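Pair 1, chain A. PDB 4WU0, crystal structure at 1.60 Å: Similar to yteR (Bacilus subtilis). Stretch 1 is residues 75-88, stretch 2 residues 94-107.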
# COMPACT_ATOMS: atom_id res chain seq x y z
N ASP A 75 11.09 0.05 -0.51
CA ASP A 75 10.14 -0.67 -1.39
C ASP A 75 10.46 -2.14 -1.44
O ASP A 75 9.56 -2.97 -1.61
CB ASP A 75 10.14 -0.17 -2.83
CG ASP A 75 9.54 1.20 -3.00
OD1 ASP A 75 8.81 1.67 -2.11
OD2 ASP A 75 9.80 1.82 -4.04
N HIS A 76 11.75 -2.47 -1.33
CA HIS A 76 12.21 -3.85 -1.46
C HIS A 76 11.79 -4.77 -0.31
O HIS A 76 11.97 -5.98 -0.41
CB HIS A 76 13.73 -3.89 -1.59
CG HIS A 76 14.21 -3.51 -2.94
ND1 HIS A 76 13.36 -3.11 -3.95
CD2 HIS A 76 15.46 -3.48 -3.47
CE1 HIS A 76 14.06 -2.85 -5.03
NE2 HIS A 76 15.33 -3.06 -4.77
N LEU A 77 11.23 -4.21 0.76
CA LEU A 77 10.72 -5.02 1.87
C LEU A 77 9.30 -5.52 1.67
O LEU A 77 8.88 -6.48 2.30
CB LEU A 77 10.82 -4.25 3.19
CG LEU A 77 12.24 -3.83 3.54
CD1 LEU A 77 12.23 -3.11 4.87
CD2 LEU A 77 13.21 -5.01 3.61
N ASN A 78 8.53 -4.87 0.81
CA ASN A 78 7.11 -5.19 0.75
C ASN A 78 6.83 -6.66 0.41
O ASN A 78 5.90 -7.25 0.93
CB ASN A 78 6.37 -4.34 -0.24
CG ASN A 78 4.87 -4.43 -0.03
OD1 ASN A 78 4.38 -4.10 1.04
ND2 ASN A 78 4.15 -4.94 -1.01
N ASN A 79 7.62 -7.22 -0.49
CA ASN A 79 7.41 -8.58 -0.96
C ASN A 79 7.73 -9.62 0.12
O ASN A 79 7.43 -10.79 -0.05
CB ASN A 79 8.20 -8.83 -2.24
CG ASN A 79 7.63 -8.11 -3.44
OD1 ASN A 79 6.51 -7.60 -3.42
ND2 ASN A 79 8.40 -8.07 -4.51
N GLY A 80 8.29 -9.19 1.24
CA GLY A 80 8.40 -10.08 2.37
C GLY A 80 7.06 -10.52 2.93
O GLY A 80 6.95 -11.58 3.56
N LYS A 81 6.02 -9.72 2.76
CA LYS A 81 4.71 -10.09 3.27
C LYS A 81 4.20 -11.36 2.62
O LYS A 81 3.76 -12.28 3.31
CB LYS A 81 3.71 -8.96 3.07
CG LYS A 81 4.11 -7.67 3.76
CD LYS A 81 3.25 -6.55 3.24
CE LYS A 81 3.58 -5.23 3.89
NZ LYS A 81 2.70 -4.15 3.32
N ILE A 82 4.23 -11.45 1.28
CA ILE A 82 3.83 -12.70 0.65
C ILE A 82 4.74 -13.86 1.06
O ILE A 82 4.29 -15.01 1.13
CB ILE A 82 3.67 -12.58 -0.88
CG1 ILE A 82 2.94 -13.81 -1.46
CG2 ILE A 82 4.98 -12.35 -1.58
CD1 ILE A 82 1.45 -13.90 -1.11
N LEU A 83 6.03 -13.59 1.30
CA LEU A 83 6.92 -14.65 1.76
C LEU A 83 6.51 -15.21 3.13
O LEU A 83 6.63 -16.42 3.36
CB LEU A 83 8.37 -14.17 1.81
CG LEU A 83 9.02 -13.81 0.47
CD1 LEU A 83 10.44 -13.28 0.71
CD2 LEU A 83 9.06 -15.00 -0.45
N ILE A 84 6.01 -14.36 4.03
CA ILE A 84 5.47 -14.84 5.29
C ILE A 84 4.32 -15.79 5.04
O ILE A 84 4.23 -16.87 5.64
CB ILE A 84 5.07 -13.68 6.22
CG1 ILE A 84 6.31 -12.89 6.61
CG2 ILE A 84 4.37 -14.19 7.49
CD1 ILE A 84 6.03 -11.58 7.33
N THR A 85 3.42 -15.38 4.15
CA THR A 85 2.26 -16.19 3.82
C THR A 85 2.69 -17.54 3.25
O THR A 85 2.17 -18.58 3.64
CB THR A 85 1.38 -15.41 2.84
OG1 THR A 85 0.90 -14.24 3.51
CG2 THR A 85 0.21 -16.25 2.34
N LEU A 86 3.66 -17.52 2.35
CA LEU A 86 4.12 -18.76 1.74
C LEU A 86 4.83 -19.65 2.75
O LEU A 86 4.69 -20.87 2.70
CB LEU A 86 5.05 -18.48 0.57
CG LEU A 86 4.38 -18.02 -0.72
CD1 LEU A 86 5.40 -17.43 -1.69
CD2 LEU A 86 3.63 -19.16 -1.38
N PHE A 87 5.61 -19.05 3.66
CA PHE A 87 6.29 -19.86 4.67
C PHE A 87 5.27 -20.53 5.59
O PHE A 87 5.41 -21.71 5.92
CB PHE A 87 7.27 -19.05 5.50
CG PHE A 87 8.00 -19.88 6.53
CD1 PHE A 87 8.82 -20.91 6.14
CD2 PHE A 87 7.83 -19.63 7.88
CE1 PHE A 87 9.48 -21.70 7.08
CE2 PHE A 87 8.49 -20.41 8.82
CZ PHE A 87 9.31 -21.43 8.42
N LYS A 88 4.24 -19.79 5.98
CA LYS A 88 3.20 -20.34 6.85
C LYS A 88 2.42 -21.45 6.14
O LYS A 88 2.07 -22.47 6.76
CB LYS A 88 2.26 -19.25 7.37
CG LYS A 88 2.94 -18.23 8.31
CD LYS A 88 1.97 -17.13 8.79
CE LYS A 88 0.91 -17.65 9.75
NZ LYS A 88 1.52 -18.36 10.92
N LYS A 94 13.34 -22.13 2.05
CA LYS A 94 13.90 -21.06 1.25
C LYS A 94 13.16 -19.75 1.50
O LYS A 94 13.74 -18.68 1.41
CB LYS A 94 13.93 -21.41 -0.25
CG LYS A 94 12.58 -21.38 -0.99
CD LYS A 94 12.84 -21.71 -2.46
CE LYS A 94 11.67 -21.33 -3.37
NZ LYS A 94 12.07 -21.42 -4.83
N TYR A 95 11.87 -19.84 1.84
CA TYR A 95 11.11 -18.64 2.11
C TYR A 95 11.57 -18.01 3.42
O TYR A 95 11.68 -16.79 3.54
CB TYR A 95 9.61 -18.94 2.19
CG TYR A 95 9.01 -19.48 0.91
CD1 TYR A 95 9.27 -18.87 -0.31
CD2 TYR A 95 8.20 -20.60 0.92
CE1 TYR A 95 8.73 -19.36 -1.48
CE2 TYR A 95 7.65 -21.09 -0.24
CZ TYR A 95 7.91 -20.48 -1.44
OH TYR A 95 7.35 -20.99 -2.60
N ARG A 96 11.81 -18.84 4.42
CA ARG A 96 12.30 -18.35 5.70
C ARG A 96 13.68 -17.73 5.54
O ARG A 96 13.96 -16.67 6.13
CB ARG A 96 12.33 -19.47 6.73
CG ARG A 96 12.82 -19.04 8.09
CD ARG A 96 11.83 -18.16 8.79
NE ARG A 96 12.35 -17.71 10.09
CZ ARG A 96 12.75 -16.47 10.38
NH1 ARG A 96 12.69 -15.50 9.47
NH2 ARG A 96 13.22 -16.21 11.59
N LYS A 97 14.55 -18.34 4.73
CA LYS A 97 15.89 -17.79 4.55
C LYS A 97 15.82 -16.44 3.83
O LYS A 97 16.55 -15.53 4.15
CB LYS A 97 16.79 -18.75 3.77
CG LYS A 97 17.19 -19.98 4.56
CD LYS A 97 17.98 -20.93 3.68
CE LYS A 97 18.48 -22.14 4.44
NZ LYS A 97 18.93 -23.18 3.48
N ALA A 98 14.93 -16.34 2.85
CA ALA A 98 14.70 -15.08 2.15
C ALA A 98 14.20 -14.00 3.10
O ALA A 98 14.62 -12.84 3.04
CB ALA A 98 13.72 -15.29 0.97
N LEU A 99 13.34 -14.39 4.03
CA LEU A 99 12.82 -13.47 5.03
C LEU A 99 13.92 -12.98 5.96
O LEU A 99 13.95 -11.81 6.32
CB LEU A 99 11.69 -14.15 5.82
CG LEU A 99 10.35 -14.13 5.06
CD1 LEU A 99 9.37 -15.15 5.63
CD2 LEU A 99 9.76 -12.73 5.11
N ILE A 100 14.83 -13.88 6.33
CA ILE A 100 15.97 -13.50 7.16
C ILE A 100 16.80 -12.46 6.41
O ILE A 100 17.28 -11.48 7.00
CB ILE A 100 16.83 -14.72 7.52
CG1 ILE A 100 16.09 -15.55 8.57
CG2 ILE A 100 18.20 -14.31 8.05
CD1 ILE A 100 16.56 -17.00 8.63
N ASN A 101 16.97 -12.65 5.11
CA ASN A 101 17.76 -11.70 4.32
C ASN A 101 17.10 -10.33 4.27
O ASN A 101 17.78 -9.31 4.39
CB ASN A 101 18.01 -12.24 2.89
CG ASN A 101 18.96 -13.43 2.88
OD1 ASN A 101 19.85 -13.54 3.73
ND2 ASN A 101 18.77 -14.33 1.91
N LEU A 102 15.77 -10.27 4.12
CA LEU A 102 15.09 -9.00 4.12
C LEU A 102 15.15 -8.34 5.49
O LEU A 102 15.37 -7.14 5.59
CB LEU A 102 13.62 -9.17 3.71
CG LEU A 102 13.40 -9.61 2.26
CD1 LEU A 102 11.93 -9.94 2.06
CD2 LEU A 102 13.86 -8.55 1.26
N ARG A 103 14.98 -9.13 6.55
CA ARG A 103 15.01 -8.59 7.90
C ARG A 103 16.35 -7.94 8.21
O ARG A 103 16.42 -6.96 8.97
CB ARG A 103 14.66 -9.68 8.91
CG ARG A 103 14.85 -9.29 10.36
CD ARG A 103 13.92 -8.19 10.79
NE ARG A 103 14.10 -7.87 12.20
CZ ARG A 103 15.08 -7.10 12.67
NH1 ARG A 103 15.98 -6.57 11.83
NH2 ARG A 103 15.17 -6.85 13.96
N LYS A 104 17.43 -8.49 7.65
CA LYS A 104 18.76 -7.92 7.86
C LYS A 104 18.85 -6.47 7.35
O LYS A 104 19.62 -5.68 7.87
CB LYS A 104 19.83 -8.82 7.21
CG LYS A 104 21.26 -8.32 7.33
CD LYS A 104 21.64 -8.11 8.77
CE LYS A 104 23.12 -7.76 8.94
NZ LYS A 104 23.36 -7.18 10.29
N GLN A 105 18.06 -6.09 6.35
CA GLN A 105 18.07 -4.71 5.88
C GLN A 105 17.66 -3.73 6.99
O GLN A 105 18.18 -2.63 7.09
CB GLN A 105 17.12 -4.54 4.69
CG GLN A 105 17.21 -3.17 4.06
CD GLN A 105 16.37 -3.03 2.80
OE1 GLN A 105 16.30 -3.94 1.97
NE2 GLN A 105 15.73 -1.87 2.66
N ILE A 106 16.72 -4.16 7.82
CA ILE A 106 16.21 -3.32 8.89
C ILE A 106 17.28 -2.99 9.92
O ILE A 106 17.23 -1.93 10.55
CB ILE A 106 14.94 -3.96 9.50
CG1 ILE A 106 13.82 -3.86 8.48
CG2 ILE A 106 14.52 -3.26 10.79
CD1 ILE A 106 12.58 -4.72 8.79
N ASP A 107 18.26 -3.87 10.07
CA ASP A 107 19.34 -3.65 11.03
C ASP A 107 20.03 -2.29 10.87
O ASP A 107 20.27 -1.60 11.87
CB ASP A 107 20.41 -4.74 10.91
CG ASP A 107 19.92 -6.09 11.38
OD1 ASP A 107 18.79 -6.18 11.87
OD2 ASP A 107 20.70 -7.06 11.29

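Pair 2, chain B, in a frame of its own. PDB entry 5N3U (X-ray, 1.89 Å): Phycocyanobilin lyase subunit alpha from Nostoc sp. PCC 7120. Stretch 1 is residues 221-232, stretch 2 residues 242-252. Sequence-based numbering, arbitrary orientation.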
# COMPACT_ATOMS: atom_id res chain seq x y z
N ILE B 221 -0.20 27.05 6.15
CA ILE B 221 -0.05 28.46 6.35
C ILE B 221 0.49 29.16 5.12
O ILE B 221 0.42 30.36 5.04
CB ILE B 221 0.79 28.74 7.60
CG1 ILE B 221 2.22 28.33 7.37
CG2 ILE B 221 0.16 28.01 8.78
CD1 ILE B 221 3.16 28.52 8.52
N GLY B 222 1.10 28.40 4.20
CA GLY B 222 1.58 28.94 2.93
C GLY B 222 2.83 29.79 3.08
O GLY B 222 2.97 30.74 2.33
N TYR B 223 3.73 29.44 4.00
CA TYR B 223 4.92 30.26 4.31
C TYR B 223 6.01 30.13 3.27
O TYR B 223 6.84 29.21 3.32
CB TYR B 223 5.48 29.87 5.69
CG TYR B 223 6.67 30.68 6.22
CD1 TYR B 223 6.62 32.08 6.34
CD2 TYR B 223 7.81 30.03 6.68
CE1 TYR B 223 7.71 32.81 6.84
CE2 TYR B 223 8.87 30.73 7.24
CZ TYR B 223 8.82 32.12 7.28
OH TYR B 223 9.91 32.75 7.79
N LEU B 224 6.04 31.10 2.37
CA LEU B 224 6.91 31.06 1.16
C LEU B 224 8.39 30.85 1.41
O LEU B 224 9.02 30.04 0.75
CB LEU B 224 6.72 32.30 0.31
CG LEU B 224 7.45 32.35 -1.04
CD1 LEU B 224 6.87 31.30 -1.99
CD2 LEU B 224 7.28 33.74 -1.66
N ALA B 225 8.95 31.56 2.37
CA ALA B 225 10.33 31.41 2.69
C ALA B 225 10.77 30.07 3.05
O ALA B 225 11.96 29.79 3.05
CB ALA B 225 10.73 32.44 3.82
N ALA B 226 9.87 29.15 3.39
CA ALA B 226 10.30 27.78 3.69
C ALA B 226 10.50 26.87 2.46
O ALA B 226 10.83 25.69 2.60
CB ALA B 226 9.27 27.13 4.62
N ALA B 227 10.24 27.37 1.27
CA ALA B 227 10.24 26.48 0.04
C ALA B 227 11.46 25.56 -0.12
O ALA B 227 11.31 24.35 -0.26
CB ALA B 227 10.03 27.31 -1.17
N GLU B 228 12.68 26.10 -0.07
CA GLU B 228 13.85 25.23 -0.27
C GLU B 228 14.12 24.35 0.91
O GLU B 228 14.61 23.22 0.76
CB GLU B 228 15.15 26.05 -0.65
CG GLU B 228 15.01 26.72 -2.01
CD GLU B 228 14.05 27.92 -2.01
OE1 GLU B 228 13.83 28.57 -0.94
OE2 GLU B 228 13.50 28.28 -3.07
N ALA B 229 13.79 24.82 2.12
CA ALA B 229 13.91 23.96 3.24
C ALA B 229 12.90 22.78 3.08
O ALA B 229 13.20 21.69 3.45
CB ALA B 229 13.63 24.69 4.53
N ILE B 230 11.72 23.04 2.56
CA ILE B 230 10.72 21.94 2.38
C ILE B 230 11.30 20.93 1.39
O ILE B 230 11.39 19.73 1.66
CB ILE B 230 9.41 22.52 1.87
CG1 ILE B 230 8.74 23.22 3.04
CG2 ILE B 230 8.49 21.45 1.21
CD1 ILE B 230 7.68 24.20 2.59
N ALA B 231 11.76 21.45 0.27
CA ALA B 231 12.26 20.58 -0.82
C ALA B 231 13.44 19.76 -0.42
O ALA B 231 13.60 18.62 -0.87
CB ALA B 231 12.46 21.39 -2.11
N ASN B 232 14.25 20.25 0.52
CA ASN B 232 15.39 19.50 1.04
C ASN B 232 15.19 18.73 2.32
O ASN B 232 16.11 18.07 2.80
CB ASN B 232 16.54 20.47 1.19
CG ASN B 232 16.95 21.01 -0.14
OD1 ASN B 232 16.93 20.27 -1.13
ND2 ASN B 232 17.26 22.29 -0.21
N ILE B 242 2.73 18.26 -0.71
CA ILE B 242 1.56 18.92 -0.08
C ILE B 242 1.94 20.27 0.51
O ILE B 242 1.19 21.21 0.41
CB ILE B 242 0.96 18.06 1.07
CG1 ILE B 242 0.34 16.82 0.51
CG2 ILE B 242 -0.10 18.83 1.85
CD1 ILE B 242 -0.81 17.14 -0.40
N ALA B 243 3.11 20.33 1.12
CA ALA B 243 3.59 21.61 1.67
C ALA B 243 3.79 22.63 0.57
O ALA B 243 3.22 23.73 0.62
CB ALA B 243 4.85 21.34 2.41
N LEU B 244 4.46 22.22 -0.51
CA LEU B 244 4.67 23.13 -1.67
C LEU B 244 3.41 23.55 -2.31
O LEU B 244 3.22 24.69 -2.67
CB LEU B 244 5.70 22.55 -2.67
CG LEU B 244 7.08 22.37 -2.08
CD1 LEU B 244 8.08 21.52 -2.91
CD2 LEU B 244 7.69 23.78 -1.85
N LYS B 245 2.46 22.65 -2.38
CA LYS B 245 1.20 23.02 -2.93
C LYS B 245 0.55 24.14 -2.13
O LYS B 245 -0.13 24.98 -2.70
CB LYS B 245 0.26 21.81 -2.80
CG LYS B 245 -1.13 22.08 -3.18
CD LYS B 245 -1.95 20.85 -2.84
CE LYS B 245 -3.25 20.84 -3.58
NZ LYS B 245 -4.22 21.62 -2.82
N GLY B 246 0.67 24.09 -0.82
CA GLY B 246 0.05 25.16 0.01
C GLY B 246 0.79 26.47 -0.21
O GLY B 246 0.23 27.53 -0.32
N LEU B 247 2.07 26.39 -0.35
CA LEU B 247 2.82 27.60 -0.68
C LEU B 247 2.38 28.19 -2.03
O LEU B 247 2.15 29.40 -2.18
CB LEU B 247 4.30 27.30 -0.68
CG LEU B 247 5.05 27.59 0.58
CD1 LEU B 247 4.63 26.69 1.73
CD2 LEU B 247 6.53 27.40 0.37
N LEU B 248 2.16 27.32 -3.00
CA LEU B 248 1.78 27.70 -4.31
C LEU B 248 0.44 28.34 -4.30
O LEU B 248 0.22 29.40 -4.89
CB LEU B 248 1.78 26.44 -5.25
CG LEU B 248 1.34 26.68 -6.69
CD1 LEU B 248 2.13 27.84 -7.26
CD2 LEU B 248 1.57 25.41 -7.52
N GLU B 249 -0.47 27.75 -3.61
CA GLU B 249 -1.78 28.33 -3.52
C GLU B 249 -1.83 29.73 -2.89
O GLU B 249 -2.64 30.55 -3.29
CB GLU B 249 -2.69 27.42 -2.75
CG GLU B 249 -3.04 26.15 -3.48
CD GLU B 249 -3.65 25.16 -2.53
OE1 GLU B 249 -3.17 25.05 -1.36
OE2 GLU B 249 -4.62 24.49 -2.93
N HIS B 250 -0.95 30.00 -1.94
CA HIS B 250 -0.84 31.36 -1.36
C HIS B 250 -0.29 32.39 -2.36
O HIS B 250 -0.73 33.51 -2.40
CB HIS B 250 0.07 31.28 -0.12
CG HIS B 250 0.22 32.57 0.65
ND1 HIS B 250 1.45 33.14 0.93
CD2 HIS B 250 -0.70 33.37 1.25
CE1 HIS B 250 1.28 34.23 1.66
NE2 HIS B 250 -0.02 34.40 1.86
N GLN B 251 0.67 31.98 -3.19
CA GLN B 251 1.21 32.81 -4.25
C GLN B 251 0.33 32.96 -5.47
O GLN B 251 0.76 33.62 -6.42
CB GLN B 251 2.54 32.25 -4.74
CG GLN B 251 3.65 32.17 -3.72
CD GLN B 251 3.81 33.48 -2.98
OE1 GLN B 251 3.74 33.54 -1.74
NE2 GLN B 251 3.93 34.55 -3.74
N MET B 252 -0.85 32.34 -5.47
CA MET B 252 -1.89 32.60 -6.46
C MET B 252 -2.97 33.44 -5.77
O MET B 252 -3.70 34.13 -6.46
CB MET B 252 -2.55 31.30 -6.98
CG MET B 252 -1.66 30.24 -7.63
SD MET B 252 -1.17 30.62 -9.32
CE MET B 252 0.58 30.86 -9.14

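Two helices running in nearly opposite directions can be packed together by quite different side chains. Pair 1 and pair 2 illustrate this. The N-to-C directions of the two helices differ by 149° in pair 1 and by 161° in pair 2, with closest axial approaches of 8.8 and 9.9 Å. Fourteen central residues superpose with an RMSD of 0.7 Å, and in neither pair does a clear hydrogen bond join the two stretches, so the fit depends largely on apolar contact.

At the centre, A:Leu83 matches B:Ile230, and both point toward the opposite helix. A:Leu83 is a knob among A:Tyr95, A:Ala98, A:Leu99 and A:Leu102; its CD1 lies 3.9 Å from CB of A:Ala98, and its CB lies 3.8 Å from CG of A:Leu99. The beta-branched B:Ile230 addresses the matching floor with different atoms: its CG2 is 3.8 Å from CB of B:Ala243 and 3.7 Å from CG of B:Leu244, and its CD1 reaches CD1 of B:Leu247 at 4.0 Å and also lies 4.0 Å from CB of B:Ala243. The side-chain centres nevertheless coincide within 0.9 Å. Three of the four residues round A:Leu83 have counterparts of the same type: A:Ala98, A:Leu99 and A:Leu102 match B:Ala243, B:Leu244 and B:Leu247. CB of the alanine faces the other stretch in each case and is in contact with the matched residue, A:Leu83 or B:Ile230.

A neighbouring position shows a subtler exchange. A:Gly80 matches B:Ala227, although their CA atoms are 1.3 Å apart. Having no side chain, A:Gly80 allows CD1 of A:Leu102 to come within 3.5 Å of its CA; a CB built there would sit a tight 3.1 Å from that same CD1. In pair 2 the methyl group exists and is used: CB of B:Ala227 packs 3.8 Å from CD2 of B:Leu247 and 4.3 Å from CD2 of B:Leu244. One solution brings leucine against bare backbone, the other against a methyl group.

On the next turn, A:Ile84 matches B:Ala231. Although its CA-to-CB bond points away, A:Ile84 brings CG1 to 3.8 Å from CD2 of A:Leu99. The shorter B:Ala231 makes a looser contact with the matching leucine, its CB lying 4.5 Å from CD1 of B:Leu244.

Toward the start of the first stretch, A:Leu77 and B:Leu224 keep the same residue type but differ in rotamer, chi1 being m in the former and t in the latter. CD1 of A:Leu77 meets CG1 of A:Ile106 at 4.0 Å, an apolar contact. At the matching position B:Gln251 offers a polar end instead, and its OE1 lies 3.5 Å from CD2 of B:Leu224. Nearby, A:Gln105 matches B:His250, and both direct CB toward the first stretch. OE1 of A:Gln105 lies 3.7 Å from CD2 of A:Leu77, whereas ND1 of B:His250 approaches O of B:Gly222 at 3.2 Å. The example shows that a shared backbone arrangement can place contacts at matching positions while the atoms that make them differ.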